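Local coordinates for protein putative P450-like enzyme (Streptomyces himastatinicus ATCC 53653, PDB 5Z9I) that probably works as a cytochrome P450 monooxygenase, binding a haem whose iron would activate dioxygen during bacterial secondary metabolism, at residues T58-P63 with G288-S293; G143-D148 with R190-E195; D260-A265 with V327-R332. The protein carries 1 engineered substitution. All coordinates share one frame; numbering follows the deposited sequence.

Contact 1: residues T58-P63 with G288-S293; sequences TMRLDP and GRATNS. With HEM (protoporphyrin IX containing Fe), chain B.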
loop_
_atom_site.group_PDB
_atom_site.type_symbol
_atom_site.label_atom_id
_atom_site.label_comp_id
_atom_site.label_asym_id
_atom_site.label_seq_id
_atom_site.Cartn_x
_atom_site.Cartn_y
_atom_site.Cartn_z
ATOM N N THR A 58 -0.012 7.794 -15.786
ATOM C CA THR A 58 1.307 8.390 -15.668
ATOM C C THR A 58 2.296 7.961 -16.775
ATOM O O THR A 58 3.155 8.734 -17.188
ATOM C CB THR A 58 1.849 8.052 -14.269
ATOM O OG1 THR A 58 1.422 9.080 -13.356
ATOM C CG2 THR A 58 3.348 7.928 -14.265
ATOM N N MET A 59 2.147 6.736 -17.268
ATOM C CA MET A 59 3.095 6.157 -18.226
ATOM C C MET A 59 3.027 6.823 -19.596
ATOM O O MET A 59 3.978 6.737 -20.381
ATOM C CB MET A 59 2.857 4.644 -18.366
ATOM C CG MET A 59 3.746 3.946 -19.422
ATOM S SD MET A 59 3.581 2.134 -19.458
ATOM C CE MET A 59 4.120 1.751 -17.784
ATOM N N ARG A 60 1.922 7.504 -19.886
ATOM C CA ARG A 60 1.805 8.195 -21.157
ATOM C C ARG A 60 2.857 9.302 -21.248
ATOM O O ARG A 60 3.197 9.760 -22.333
ATOM C CB ARG A 60 0.397 8.753 -21.354
ATOM C CG ARG A 60 0.222 10.196 -20.984
ATOM C CD ARG A 60 -1.106 10.743 -21.514
ATOM N NE ARG A 60 -1.246 12.169 -21.241
ATOM C CZ ARG A 60 -1.635 12.664 -20.071
ATOM N NH1 ARG A 60 -1.919 11.842 -19.064
ATOM N NH2 ARG A 60 -1.732 13.973 -19.906
ATOM N N LEU A 61 3.396 9.711 -20.106
ATOM C CA LEU A 61 4.457 10.697 -20.105
ATOM C C LEU A 61 5.839 10.045 -20.171
ATOM O O LEU A 61 6.825 10.719 -20.438
ATOM C CB LEU A 61 4.358 11.592 -18.859
ATOM C CG LEU A 61 3.085 12.431 -18.670
ATOM C CD1 LEU A 61 3.306 13.437 -17.578
ATOM C CD2 LEU A 61 2.636 13.132 -19.951
ATOM N N ASP A 62 5.915 8.739 -19.934
ATOM C CA ASP A 62 7.204 8.087 -19.698
ATOM C C ASP A 62 7.625 7.190 -20.838
ATOM O O ASP A 62 7.119 6.080 -20.968
ATOM C CB ASP A 62 7.160 7.271 -18.393
ATOM N N PRO A 63 8.578 7.664 -21.655
ATOM C CA PRO A 63 9.219 6.903 -22.730
ATOM C C PRO A 63 10.346 6.035 -22.164
ATOM O O PRO A 63 11.162 6.557 -21.387
ATOM C CB PRO A 63 9.795 7.991 -23.628
ATOM C CG PRO A 63 10.125 9.114 -22.677
ATOM C CD PRO A 63 9.157 9.012 -21.518
ATOM N N GLY A 288 1.346 9.370 -7.925
ATOM C CA GLY A 288 1.659 10.097 -9.139
ATOM C C GLY A 288 0.418 10.462 -9.917
ATOM O O GLY A 288 -0.531 9.687 -10.006
ATOM N N ARG A 289 0.427 11.666 -10.465
ATOM C CA ARG A 289 -0.600 12.117 -11.396
ATOM C C ARG A 289 0.065 12.785 -12.600
ATOM O O ARG A 289 1.215 13.240 -12.511
ATOM C CB ARG A 289 -1.568 13.085 -10.713
ATOM C CG ARG A 289 -2.472 12.440 -9.646
ATOM C CD ARG A 289 -3.269 11.275 -10.228
ATOM N NE ARG A 289 -4.307 10.806 -9.325
ATOM C CZ ARG A 289 -4.195 9.752 -8.518
ATOM N NH1 ARG A 289 -3.080 9.036 -8.491
ATOM N NH2 ARG A 289 -5.211 9.404 -7.740
ATOM N N ALA A 290 -0.651 12.837 -13.721
ATOM C CA ALA A 290 -0.194 13.577 -14.913
ATOM C C ALA A 290 -1.250 14.603 -15.333
ATOM O O ALA A 290 -2.426 14.282 -15.387
ATOM C CB ALA A 290 0.110 12.609 -16.065
ATOM N N THR A 291 -0.859 15.836 -15.631
ATOM C CA THR A 291 -1.877 16.833 -15.960
ATOM C C THR A 291 -2.296 16.750 -17.423
ATOM O O THR A 291 -1.459 16.606 -18.314
ATOM C CB THR A 291 -1.411 18.262 -15.654
ATOM O OG1 THR A 291 -0.163 18.509 -16.309
ATOM C CG2 THR A 291 -1.254 18.459 -14.162
ATOM N N ASN A 292 -3.601 16.842 -17.661
ATOM C CA ASN A 292 -4.146 16.788 -19.018
ATOM C C ASN A 292 -4.232 18.171 -19.645
ATOM O O ASN A 292 -4.163 18.306 -20.858
ATOM C CB ASN A 292 -5.529 16.134 -19.026
ATOM C CG ASN A 292 -5.477 14.645 -18.777
ATOM O OD1 ASN A 292 -4.489 13.977 -19.080
ATOM N ND2 ASN A 292 -6.552 14.111 -18.228
ATOM N N SER A 293 -4.384 19.190 -18.808
ATOM C CA SER A 293 -4.382 20.573 -19.257
ATOM C C SER A 293 -3.573 21.440 -18.296
ATOM O O SER A 293 -3.100 20.952 -17.252
ATOM C CB SER A 293 -5.811 21.109 -19.362
ATOM O OG SER A 293 -6.369 21.336 -18.078
HETATM C CHA HEM B . -5.296 1.976 -4.233
HETATM C CHB HEM B . -2.987 2.571 -0.163
HETATM C CHC HEM B . -3.917 -1.976 1.000
HETATM C CHD HEM B . -5.509 -2.675 -3.377
HETATM C C1A HEM B . -4.653 2.529 -3.186
HETATM C C2A HEM B . -4.307 3.858 -3.136
HETATM C C3A HEM B . -3.643 4.013 -2.003
HETATM C C4A HEM B . -3.575 2.794 -1.373
HETATM C CMA HEM B . -3.051 5.261 -1.458
HETATM C CAA HEM B . -4.639 4.904 -4.171
HETATM C CBA HEM B . -3.541 5.227 -5.163
HETATM C CGA HEM B . -3.875 6.349 -6.104
HETATM O O1A HEM B . -3.212 6.535 -7.086
HETATM O O2A HEM B . -4.788 7.102 -5.913
HETATM C C1B HEM B . -3.062 1.355 0.505
HETATM C C2B HEM B . -2.546 1.166 1.771
HETATM C C3B HEM B . -2.798 -0.096 2.102
HETATM C C4B HEM B . -3.508 -0.676 1.006
HETATM C CMB HEM B . -1.832 2.187 2.573
HETATM C CAB HEM B . -2.538 -0.843 3.319
HETATM C CBB HEM B . -2.163 -0.318 4.436
HETATM C C1C HEM B . -4.439 -2.581 -0.092
HETATM C C2C HEM B . -4.797 -3.887 -0.197
HETATM C C3C HEM B . -5.222 -4.077 -1.455
HETATM C C4C HEM B . -5.119 -2.873 -2.095
HETATM C CMC HEM B . -4.702 -4.885 0.887
HETATM C CAC HEM B . -5.781 -5.254 -2.109
HETATM C CBC HEM B . -6.142 -6.338 -1.505
HETATM C C1D HEM B . -5.572 -1.437 -3.939
HETATM C C2D HEM B . -6.044 -1.267 -5.270
HETATM C C3D HEM B . -6.005 0.008 -5.505
HETATM C C4D HEM B . -5.499 0.627 -4.312
HETATM C CMD HEM B . -6.502 -2.326 -6.209
HETATM C CAD HEM B . -6.378 0.646 -6.796
HETATM C CBD HEM B . -7.753 1.247 -6.803
HETATM C CGD HEM B . -8.041 2.049 -8.026
HETATM O O1D HEM B . -7.197 2.557 -8.721
HETATM O O2D HEM B . -9.169 2.217 -8.346
HETATM N NA HEM B . -4.187 1.889 -2.110
HETATM N NB HEM B . -3.623 0.247 0.098
HETATM N NC HEM B . -4.639 -1.983 -1.244
HETATM N ND HEM B . -5.254 -0.287 -3.402
HETATM FE FE HEM B . -4.574 0.022 -1.713
HETATM O O HOH W 1 -2.124 -0.121 -2.310
#
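Thr-58 opens the short 3-10 turn of 58-61 beside strand 287-291, its OG1 lying 3.8 Å from Gly-288 C without forming a hydrogen bond to that strand. The turn follows strand 54-55, which pairs with 287-291 at the margin of the mixed sheet of the P450 fold, Ala-290 being joined to Ser-55 by a backbone hydrogen bond. Arg-60 reaches farther down the strand. With chi1 at 97°, off the staggered positions, and the chain extended from CG to NE, its guanidinium arrives at the backbone of Thr-291. At the edge of the group, NH2 makes a weak bond of 3.1 Å to Thr-291 O. Asn-292 OD1 comes over one face, 2.9 Å from NH2 of Arg-60, but the angle is too poor for a hydrogen bond; the amide and guanidinium planes are 50° apart. NH2 has a salt bridge to Asp-305 as well, while the amide nitrogen of Asn-292 is taken by Lys-52 O. Leu-61 supplies the apolar part: its CD1 touches Ala-290 CB at 3.6 Å, and Arg-60 NH1 comes within 3.7 Å of the same methyl. On the strand, the CB of Arg-289 points away from the turn, and its chain, bent at chi2, brings the guanidinium to the haem. There it meets one propionate as a fork, NH1 to O1A of the haem at 2.9 Å and NH2 to O2A of the haem at 3.0 Å, the second bond nearly straight at 175°. NH1 also gives a bond to Gly-288 O, which fixes the rotation of the group. His-83, Arg-87 and His-345 bond the haem too. Alternation along the strand thus separates two chemistries: Ala-290 packs under the turn, while the guanidinium of Arg-289 pairs with the propionate, and its charge would be expected to favour the ionised carboxylate.

Contact 2: residues G143-D148 with R190-E195; sequences GVPESD and RDYWHE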
loop_
_atom_site.group_PDB
_atom_site.type_symbol
_atom_site.label_atom_id
_atom_site.label_comp_id
_atom_site.label_asym_id
_atom_site.label_seq_id
_atom_site.Cartn_x
_atom_site.Cartn_y
_atom_site.Cartn_z
ATOM N N GLY A 143 -6.169 -17.554 -4.201
ATOM C CA GLY A 143 -6.341 -18.996 -4.340
ATOM C C GLY A 143 -5.057 -19.764 -4.612
ATOM O O GLY A 143 -5.081 -20.902 -5.080
ATOM N N VAL A 144 -3.932 -19.135 -4.306
ATOM C CA VAL A 144 -2.601 -19.709 -4.497
ATOM C C VAL A 144 -2.289 -20.864 -3.541
ATOM O O VAL A 144 -2.464 -20.725 -2.351
ATOM C CB VAL A 144 -1.544 -18.592 -4.297
ATOM C CG1 VAL A 144 -0.164 -19.125 -4.386
ATOM C CG2 VAL A 144 -1.776 -17.460 -5.290
ATOM N N PRO A 145 -1.791 -21.994 -4.057
ATOM C CA PRO A 145 -1.352 -23.097 -3.179
ATOM C C PRO A 145 -0.319 -22.642 -2.153
ATOM O O PRO A 145 0.381 -21.660 -2.402
ATOM C CB PRO A 145 -0.719 -24.092 -4.153
ATOM C CG PRO A 145 -1.379 -23.802 -5.469
ATOM C CD PRO A 145 -1.616 -22.315 -5.484
ATOM N N GLU A 146 -0.210 -23.342 -1.029
ATOM C CA GLU A 146 0.745 -22.951 0.002
ATOM C C GLU A 146 2.183 -22.968 -0.505
ATOM O O GLU A 146 2.981 -22.106 -0.139
ATOM C CB GLU A 146 0.631 -23.862 1.215
ATOM C CG GLU A 146 -0.709 -23.815 1.896
ATOM C CD GLU A 146 -0.597 -24.100 3.378
ATOM O OE1 GLU A 146 0.544 -24.135 3.891
ATOM O OE2 GLU A 146 -1.647 -24.295 4.025
ATOM N N SER A 147 2.503 -23.945 -1.347
ATOM C CA SER A 147 3.852 -24.078 -1.897
ATOM C C SER A 147 4.348 -22.842 -2.650
ATOM O O SER A 147 5.557 -22.598 -2.711
ATOM C CB SER A 147 3.920 -25.293 -2.825
ATOM O OG SER A 147 2.733 -25.436 -3.584
ATOM N N ASP A 148 3.425 -22.063 -3.211
ATOM C CA ASP A 148 3.799 -20.972 -4.107
ATOM C C ASP A 148 4.029 -19.645 -3.408
ATOM O O ASP A 148 4.388 -18.665 -4.057
ATOM C CB ASP A 148 2.732 -20.759 -5.190
ATOM C CG ASP A 148 2.703 -21.864 -6.212
ATOM O OD1 ASP A 148 3.712 -22.576 -6.340
ATOM O OD2 ASP A 148 1.666 -22.015 -6.892
ATOM N N ARG A 190 2.831 -12.865 -15.018
ATOM C CA ARG A 190 1.675 -12.966 -15.917
ATOM C C ARG A 190 1.434 -14.415 -16.321
ATOM O O ARG A 190 0.288 -14.860 -16.309
ATOM C CB ARG A 190 1.867 -12.094 -17.161
ATOM C CG ARG A 190 1.375 -10.693 -16.955
ATOM C CD ARG A 190 1.811 -9.757 -18.078
ATOM N NE ARG A 190 1.448 -10.229 -19.421
ATOM C CZ ARG A 190 0.221 -10.209 -19.943
ATOM N NH1 ARG A 190 -0.803 -9.761 -19.230
ATOM N NH2 ARG A 190 0.022 -10.636 -21.192
ATOM N N ASP A 191 2.502 -15.144 -16.653
ATOM C CA ASP A 191 2.367 -16.552 -17.038
ATOM C C ASP A 191 1.847 -17.416 -15.886
ATOM O O ASP A 191 1.046 -18.321 -16.120
ATOM C CB ASP A 191 3.695 -17.135 -17.544
ATOM C CG ASP A 191 4.052 -16.648 -18.956
ATOM O OD1 ASP A 191 3.128 -16.272 -19.708
ATOM O OD2 ASP A 191 5.246 -16.640 -19.313
ATOM N N TYR A 192 2.309 -17.153 -14.660
ATOM C CA TYR A 192 1.741 -17.820 -13.491
ATOM C C TYR A 192 0.223 -17.637 -13.435
ATOM O O TYR A 192 -0.514 -18.615 -13.303
ATOM C CB TYR A 192 2.357 -17.296 -12.190
ATOM C CG TYR A 192 1.785 -17.947 -10.938
ATOM C CD1 TYR A 192 2.395 -19.064 -10.367
ATOM C CD2 TYR A 192 0.627 -17.454 -10.339
ATOM C CE1 TYR A 192 1.870 -19.659 -9.217
ATOM C CE2 TYR A 192 0.093 -18.045 -9.204
ATOM C CZ TYR A 192 0.720 -19.147 -8.643
ATOM O OH TYR A 192 0.193 -19.729 -7.513
ATOM N N TRP A 193 -0.247 -16.393 -13.531
ATOM C CA TRP A 193 -1.696 -16.136 -13.352
ATOM C C TRP A 193 -2.556 -16.647 -14.520
ATOM O O TRP A 193 -3.706 -17.031 -14.320
ATOM C CB TRP A 193 -1.971 -14.635 -13.136
ATOM C CG TRP A 193 -1.426 -14.118 -11.836
ATOM C CD1 TRP A 193 -0.453 -13.173 -11.667
ATOM C CD2 TRP A 193 -1.830 -14.525 -10.519
ATOM N NE1 TRP A 193 -0.217 -12.969 -10.317
ATOM C CE2 TRP A 193 -1.049 -13.792 -9.593
ATOM C CE3 TRP A 193 -2.770 -15.445 -10.032
ATOM C CZ2 TRP A 193 -1.182 -13.947 -8.219
ATOM C CZ3 TRP A 193 -2.903 -15.599 -8.668
ATOM C CH2 TRP A 193 -2.108 -14.851 -7.772
ATOM N N HIS A 194 -2.009 -16.634 -15.736
ATOM C CA HIS A 194 -2.720 -17.181 -16.896
ATOM C C HIS A 194 -3.042 -18.664 -16.678
ATOM O O HIS A 194 -4.146 -19.129 -16.995
ATOM C CB HIS A 194 -1.896 -17.012 -18.183
ATOM C CG HIS A 194 -2.050 -15.674 -18.833
ATOM N ND1 HIS A 194 -1.393 -14.544 -18.391
ATOM C CD2 HIS A 194 -2.781 -15.280 -19.903
ATOM C CE1 HIS A 194 -1.720 -13.516 -19.149
ATOM N NE2 HIS A 194 -2.566 -13.937 -20.076
ATOM N N GLU A 195 -2.074 -19.410 -16.141
ATOM C CA GLU A 195 -2.315 -20.811 -15.812
ATOM C C GLU A 195 -3.422 -20.973 -14.764
ATOM O O GLU A 195 -4.262 -21.864 -14.905
ATOM C CB GLU A 195 -1.037 -21.486 -15.326
ATOM C CG GLU A 195 -0.097 -21.860 -16.440
ATOM C CD GLU A 195 1.100 -22.649 -15.954
ATOM O OE1 GLU A 195 1.746 -22.212 -14.973
ATOM O OE2 GLU A 195 1.389 -23.710 -16.554
#
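The Tyr-192 ring presents its edge to Asp-148, with OD2 lying near the ring plane, while the indole of Trp-193 has Tyr-192 CD2 over the centre of one face, 3.8 Å above it. Phe-152 of helix 149-164 joins both rings, meeting Tyr-192 edge-to-face and Trp-193 at an intermediate tilt. The phenol donates to the carboxylate: Tyr-192 OH to Asp-148 OD2 is 2.8 Å. OD2 receives it on its anti side, 29° out of the carboxylate plane, and the carboxylate stands almost upright to the ring, at 79°. Tyr-192 CE1 also lies 3.3 Å from Asp-148 OD2. With chi1 at 179° the tyrosine CG is anti to the backbone N, which swings the ring off the helix toward the connection 143-148.

By their order in the chain, helices 132-142, 149-164 and 173-202 correspond to E, F and G of a P450, so the contact sets the E–F connection against the side of G. Gly-143, with positive phi, is the C-prime residue of a Schellman motif: Val-144 N bonds back to Ser-139 O as helix 132-142 ends. Past this helix end, Val-144 turns its side chain toward the two aromatic residues. Its CG1 approaches Tyr-192 OH closely, at 3.2 Å, and its CG2 rests 3.6 Å from Trp-193 CH2, the two side chains crossing at about a right angle. Pro-145 CD adds a looser touch on the phenol oxygen, 3.8 Å from Tyr-192 OH. The hydroxyl therefore sits among valine and proline carbons with the carboxylate as its acceptor, and Asp-148 is itself tied into the turn by its N bonding to Pro-145 O. Farther in, Trp-193 lies on Ser-228 and Ala-231 of helix 224-255, and NE1 makes a weak bond to Asn-232.

Contact 3: residues D260-A265 with V327-R332; sequences DARVRA and VFDAGR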
loop_
_atom_site.group_PDB
_atom_site.type_symbol
_atom_site.label_atom_id
_atom_site.label_comp_id
_atom_site.label_asym_id
_atom_site.label_seq_id
_atom_site.Cartn_x
_atom_site.Cartn_y
_atom_site.Cartn_z
ATOM N N ASP A 260 0.621 3.724 24.392
ATOM C CA ASP A 260 0.674 2.275 24.575
ATOM C C ASP A 260 -0.204 1.785 25.737
ATOM O O ASP A 260 -1.001 0.861 25.575
ATOM C CB ASP A 260 2.119 1.815 24.816
ATOM C CG ASP A 260 2.219 0.319 24.973
ATOM O OD1 ASP A 260 1.653 -0.399 24.135
ATOM O OD2 ASP A 260 2.797 -0.154 25.966
ATOM N N ALA A 261 -0.033 2.388 26.911
ATOM C CA ALA A 261 -0.874 2.081 28.066
ATOM C C ALA A 261 -2.333 2.404 27.754
ATOM O O ALA A 261 -3.246 1.662 28.125
ATOM C CB ALA A 261 -0.409 2.854 29.296
ATOM N N ARG A 262 -2.540 3.520 27.071
ATOM C CA ARG A 262 -3.889 3.955 26.684
ATOM C C ARG A 262 -4.614 2.872 25.854
ATOM O O ARG A 262 -5.757 2.513 26.141
ATOM C CB ARG A 262 -3.790 5.273 25.910
ATOM C CG ARG A 262 -5.083 5.972 25.594
ATOM C CD ARG A 262 -4.768 7.198 24.758
ATOM N NE ARG A 262 -5.953 7.917 24.316
ATOM C CZ ARG A 262 -5.921 8.950 23.477
ATOM N NH1 ARG A 262 -4.760 9.370 22.987
ATOM N NH2 ARG A 262 -7.044 9.567 23.135
ATOM N N VAL A 263 -3.923 2.324 24.863
ATOM C CA VAL A 263 -4.503 1.300 23.994
ATOM C C VAL A 263 -4.671 -0.028 24.720
ATOM O O VAL A 263 -5.701 -0.688 24.578
ATOM C CB VAL A 263 -3.643 1.085 22.716
ATOM C CG1 VAL A 263 -4.093 -0.159 21.954
ATOM C CG2 VAL A 263 -3.735 2.305 21.813
ATOM N N ARG A 264 -3.675 -0.421 25.509
ATOM C CA ARG A 264 -3.795 -1.657 26.281
ATOM C C ARG A 264 -4.922 -1.567 27.307
ATOM O O ARG A 264 -5.551 -2.569 27.610
ATOM C CB ARG A 264 -2.460 -2.018 26.955
ATOM C CG ARG A 264 -1.422 -2.600 25.964
ATOM C CD ARG A 264 -0.032 -2.828 26.603
ATOM N NE ARG A 264 0.704 -3.925 25.960
ATOM C CZ ARG A 264 1.580 -3.775 24.973
ATOM N NH1 ARG A 264 1.849 -2.574 24.492
ATOM N NH2 ARG A 264 2.190 -4.831 24.457
ATOM N N ALA A 265 -5.226 -0.374 27.805
ATOM C CA ALA A 265 -6.349 -0.219 28.744
ATOM C C ALA A 265 -7.720 -0.123 28.059
ATOM O O ALA A 265 -8.755 -0.085 28.733
ATOM C CB ALA A 265 -6.131 1.007 29.636
ATOM N N VAL A 327 1.772 15.402 16.615
ATOM C CA VAL A 327 1.508 14.546 17.762
ATOM C C VAL A 327 0.849 13.243 17.309
ATOM O O VAL A 327 -0.116 13.267 16.544
ATOM C CB VAL A 327 0.592 15.220 18.786
ATOM C CG1 VAL A 327 0.118 14.203 19.800
ATOM C CG2 VAL A 327 1.303 16.396 19.464
ATOM N N PHE A 328 1.378 12.112 17.773
ATOM C CA PHE A 328 0.724 10.824 17.604
ATOM C C PHE A 328 -0.354 10.703 18.679
ATOM O O PHE A 328 -0.047 10.770 19.863
ATOM C CB PHE A 328 1.733 9.671 17.714
ATOM C CG PHE A 328 1.186 8.346 17.272
ATOM C CD1 PHE A 328 1.379 7.899 15.969
ATOM C CD2 PHE A 328 0.463 7.553 18.148
ATOM C CE1 PHE A 328 0.867 6.663 15.549
ATOM C CE2 PHE A 328 -0.058 6.326 17.738
ATOM C CZ PHE A 328 0.142 5.882 16.439
ATOM N N ASP A 329 -1.609 10.529 18.266
ATOM C CA ASP A 329 -2.737 10.472 19.196
ATOM C C ASP A 329 -3.560 9.242 18.875
ATOM O O ASP A 329 -4.251 9.211 17.862
ATOM C CB ASP A 329 -3.580 11.749 19.085
ATOM C CG ASP A 329 -4.856 11.714 19.930
ATOM O OD1 ASP A 329 -5.148 10.709 20.610
ATOM O OD2 ASP A 329 -5.592 12.714 19.883
ATOM N N ALA A 330 -3.507 8.231 19.733
ATOM C CA ALA A 330 -4.032 6.920 19.338
ATOM C C ALA A 330 -5.563 6.912 19.138
ATOM O O ALA A 330 -6.099 6.053 18.439
ATOM C CB ALA A 330 -3.618 5.859 20.359
ATOM N N GLY A 331 -6.259 7.866 19.752
ATOM C CA GLY A 331 -7.700 7.968 19.585
ATOM C C GLY A 331 -8.130 9.181 18.779
ATOM O O GLY A 331 -9.256 9.681 18.939
ATOM N N ARG A 332 -7.248 9.645 17.901
ATOM C CA ARG A 332 -7.483 10.888 17.176
ATOM C C ARG A 332 -8.783 10.868 16.376
ATOM O O ARG A 332 -8.995 9.997 15.518
ATOM C CB ARG A 332 -6.312 11.204 16.242
ATOM C CG ARG A 332 -6.572 12.402 15.351
ATOM C CD ARG A 332 -5.441 12.646 14.367
ATOM N NE ARG A 332 -4.220 13.051 15.046
ATOM C CZ ARG A 332 -3.900 14.310 15.339
ATOM N NH1 ARG A 332 -4.704 15.309 15.004
ATOM N NH2 ARG A 332 -2.758 14.571 15.960
#
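Asp-329 OD1 is gripped from opposite faces of its carboxylate plane by Arg-262 NH1, at 2.8 Å, and by the backbone N of Gly-331, at 3.2 Å. The first is a salt bridge that meets OD1 on its anti side, 34° out of plane, with a weak second bond from NH2; the guanidinium and carboxylate are nearly coplanar. The second closes an Asx turn over the type I turn 329-332. Arg-262 reaches across fully extended, its CG anti to the backbone N (chi1 -172°), and lays one guanidinium face over Gly-331 N. NH1 is shared with Gln-259, whose OE1 also takes Ala-330 N. The contact sets helix 257-264 against segment 327-332 of the P450 meander: Arg-332 salt-bridges Glu-276, and with Arg-279 these residues match the family's E-R-R triad, Glu-276 and Arg-279 being the ends of the ExxR sequence of helix 270-280. Replacing Arg-262 with an alanine would probably leave Asp-329 without its charged mate and uncover the face of the turn at Gly-331. Beneath the ion pair, Val-263 CG2 packs 3.8 Å from Ala-330 CB, with Leu-273 and Leu-365 adjoining.

How the contacts relate
The three contacts lie far apart on one P450 fold: centres of contacts 1 and 2 are about 32 Å apart, and contact 3 is about 40 Å from either, across the centre of the chain from both. Contact 2 is nested in the loop that contact 1 closes and precedes contact 3, whose segments alternate with those of contact 1. Contact 1 belongs to the mixed sheet and the haem propionate side, contact 2 to the helical side, and contact 3 to the meander beside helix 270-280. Helix 224-255 runs between the last two regions, touching Trp-193 near one end and Phe-328 near the other. Only contact 1 bonds the haem directly; contacts 2 and 3 join parts of the surrounding helical scaffold and meander.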